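Local coordinates for protein virB8 (Agrobacterium tumefaciens, PDB 2CC3) that probably helps direct T-DNA transfer to plant cells as an inner-membrane component of the type IV secretion system, here its periplasmic domain, at residues 87-92 against 105-110. Sequence-based numbering, arbitrary orientation.
Sequences QIRYKR and TWTATV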
loop_
_atom_site.group_PDB
_atom_site.type_symbol
_atom_site.label_atom_id
_atom_site.label_comp_id
_atom_site.label_asym_id
_atom_site.label_seq_id
_atom_site.Cartn_x
_atom_site.Cartn_y
_atom_site.Cartn_z
ATOM N N GLN A 87 13.865 -13.047 -7.044
ATOM C CA GLN A 87 12.817 -14.023 -6.851
ATOM C C GLN A 87 12.205 -13.811 -5.486
ATOM O O GLN A 87 12.915 -13.564 -4.504
ATOM C CB GLN A 87 13.340 -15.463 -7.016
ATOM C CG GLN A 87 13.569 -15.821 -8.461
ATOM C CD GLN A 87 13.974 -17.258 -8.680
ATOM O OE1 GLN A 87 15.097 -17.660 -8.373
ATOM N NE2 GLN A 87 13.070 -18.036 -9.243
ATOM N N ILE A 88 10.880 -13.909 -5.439
ATOM C CA ILE A 88 10.106 -13.678 -4.222
ATOM C C ILE A 88 9.185 -14.839 -3.936
ATOM O O ILE A 88 8.242 -15.089 -4.705
ATOM C CB ILE A 88 9.255 -12.387 -4.337
ATOM C CG1 ILE A 88 10.158 -11.177 -4.545
ATOM C CG2 ILE A 88 8.377 -12.218 -3.098
ATOM C CD1 ILE A 88 9.423 -9.911 -4.792
ATOM N N ARG A 89 9.440 -15.526 -2.820
ATOM C CA ARG A 89 8.609 -16.622 -2.373
ATOM C C ARG A 89 7.509 -16.059 -1.479
ATOM O O ARG A 89 7.797 -15.238 -0.616
ATOM C CB ARG A 89 9.445 -17.631 -1.587
ATOM C CG ARG A 89 8.827 -19.014 -1.496
ATOM C CD ARG A 89 9.552 -20.049 -2.368
ATOM N NE ARG A 89 8.691 -21.199 -2.694
ATOM C CZ ARG A 89 8.380 -22.184 -1.859
ATOM N NH1 ARG A 89 8.809 -22.205 -0.609
ATOM N NH2 ARG A 89 7.598 -23.156 -2.268
ATOM N N TYR A 90 6.258 -16.488 -1.689
ATOM C CA TYR A 90 5.146 -15.984 -0.910
ATOM C C TYR A 90 4.110 -17.053 -0.791
ATOM O O TYR A 90 4.028 -17.915 -1.640
ATOM C CB TYR A 90 4.526 -14.689 -1.527
ATOM C CG TYR A 90 3.979 -14.840 -2.930
ATOM C CD1 TYR A 90 2.639 -15.068 -3.151
ATOM C CD2 TYR A 90 4.825 -14.760 -4.035
ATOM C CE1 TYR A 90 2.145 -15.233 -4.426
ATOM C CE2 TYR A 90 4.350 -14.910 -5.301
ATOM C CZ TYR A 90 3.007 -15.160 -5.504
ATOM O OH TYR A 90 2.533 -15.307 -6.796
ATOM N N LYS A 91 3.338 -16.985 0.282
ATOM C CA LYS A 91 2.192 -17.838 0.510
ATOM C C LYS A 91 0.944 -17.111 0.104
ATOM O O LYS A 91 0.765 -15.926 0.443
ATOM C CB LYS A 91 2.108 -18.181 1.999
ATOM C CG LYS A 91 0.896 -19.025 2.398
ATOM C CD LYS A 91 1.104 -19.563 3.813
ATOM C CE LYS A 91 -0.193 -20.085 4.455
ATOM N NZ LYS A 91 -0.735 -19.198 5.539
ATOM N N ARG A 92 0.059 -17.828 -0.591
ATOM C CA ARG A 92 -1.172 -17.253 -1.109
ATOM C C ARG A 92 -2.387 -17.988 -0.542
ATOM O O ARG A 92 -2.496 -19.199 -0.658
ATOM C CB ARG A 92 -1.166 -17.313 -2.628
ATOM C CG ARG A 92 -1.929 -16.195 -3.327
ATOM C CD ARG A 92 -3.148 -16.763 -3.979
ATOM N NE ARG A 92 -3.230 -16.422 -5.389
ATOM C CZ ARG A 92 -3.661 -17.244 -6.348
ATOM N NH1 ARG A 92 -4.028 -18.498 -6.069
ATOM N NH2 ARG A 92 -3.705 -16.812 -7.604
ATOM N N THR A 105 1.952 -22.026 -1.878
ATOM C CA THR A 105 3.193 -21.239 -1.940
ATOM C C THR A 105 3.705 -21.077 -3.380
ATOM O O THR A 105 3.547 -21.957 -4.203
ATOM C CB THR A 105 4.275 -21.818 -0.984
ATOM O OG1 THR A 105 3.733 -21.915 0.346
ATOM C CG2 THR A 105 5.487 -20.917 -0.917
ATOM N N TRP A 106 4.328 -19.930 -3.660
ATOM C CA TRP A 106 4.646 -19.479 -5.019
ATOM C C TRP A 106 6.027 -18.845 -5.054
ATOM O O TRP A 106 6.542 -18.401 -4.046
ATOM C CB TRP A 106 3.619 -18.416 -5.491
ATOM C CG TRP A 106 2.140 -18.837 -5.676
ATOM C CD1 TRP A 106 1.240 -19.135 -4.699
ATOM C CD2 TRP A 106 1.415 -18.906 -6.914
ATOM N NE1 TRP A 106 0.002 -19.416 -5.246
ATOM C CE2 TRP A 106 0.086 -19.289 -6.605
ATOM C CE3 TRP A 106 1.772 -18.719 -8.266
ATOM C CZ2 TRP A 106 -0.897 -19.476 -7.593
ATOM C CZ3 TRP A 106 0.788 -18.892 -9.262
ATOM C CH2 TRP A 106 -0.535 -19.253 -8.916
ATOM N N THR A 107 6.633 -18.785 -6.231
ATOM C CA THR A 107 7.856 -18.033 -6.390
ATOM C C THR A 107 7.593 -17.038 -7.535
ATOM O O THR A 107 7.345 -17.465 -8.667
ATOM C CB THR A 107 9.042 -18.948 -6.748
ATOM O OG1 THR A 107 9.166 -19.989 -5.771
ATOM C CG2 THR A 107 10.353 -18.169 -6.824
ATOM N N ALA A 108 7.616 -15.733 -7.262
ATOM C CA ALA A 108 7.591 -14.783 -8.380
ATOM C C ALA A 108 9.017 -14.523 -8.839
ATOM O O ALA A 108 9.928 -14.374 -8.005
ATOM C CB ALA A 108 6.845 -13.432 -8.002
ATOM N N THR A 109 9.228 -14.504 -10.155
ATOM C CA THR A 109 10.502 -14.053 -10.722
ATOM C C THR A 109 10.317 -12.659 -11.326
ATOM O O THR A 109 9.506 -12.479 -12.235
ATOM C CB THR A 109 11.112 -15.090 -11.742
ATOM O OG1 THR A 109 11.206 -16.369 -11.101
ATOM C CG2 THR A 109 12.510 -14.673 -12.168
ATOM N N VAL A 110 11.064 -11.678 -10.807
ATOM C CA VAL A 110 10.815 -10.261 -11.151
ATOM C C VAL A 110 12.081 -9.581 -11.648
ATOM O O VAL A 110 13.037 -9.421 -10.896
ATOM C CB VAL A 110 10.214 -9.441 -9.969
ATOM C CG1 VAL A 110 9.866 -8.001 -10.410
ATOM C CG2 VAL A 110 8.956 -10.130 -9.397
#
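Ile88 pairs with Ala108, and Tyr90 with Trp106, as hydrogen-bonded pairs of an antiparallel β-hairpin, the two central strands of the four-stranded sheet in this NTF2-like periplasmic domain. Each pair exchanges two backbone bonds, the shortest from Ala108 N to Ile88 O at 2.7 Å. At the intervening non-hydrogen-bonded pair, Arg89 with Thr107, CA-H groups approach carbonyls instead, Arg89 CA lying 3.2 Å from Trp106 O.

Aromatic packing dominates the face bearing Ile88, Tyr90, Trp106 and Ala108, where helix 6-23 touches Ile88 and Tyr90. Trp106 CB sits over the Tyr90 ring, 3.6 Å from its centroid, as a CH-pi contact. The tyrosine and pyrrole planes differ by just 9° but are slid apart, so the rings barely overlap. With chi1 at 60°, Tyr90 CG lies between backbone N and carbonyl carbon, and the ring runs against Trp106 CB; its OH is hydrogen-bonded to Thr137 OG1 on strand 130-139. Arg92 CB lies 3.6 Å from Trp106 NE1, which bonds to Ser104 OG, while Trp106 CZ2 approaches one guanidinium face off-centre.

Polar side chains dominate the other face. Gln87 NE2 donates to Thr109 OG1 at 3.1 Å, the hydroxyl lying 28° out of the Gln87 amide plane. The Arg89 guanidinium, salt-bridged to Asp140, makes a weak hydrogen bond from NE to Thr107 OG1 (3.3 Å), at its edge and in plane, whereas the methyl Thr105 CG2 lies over the centre of one face, 3.3 Å from Arg89 CZ.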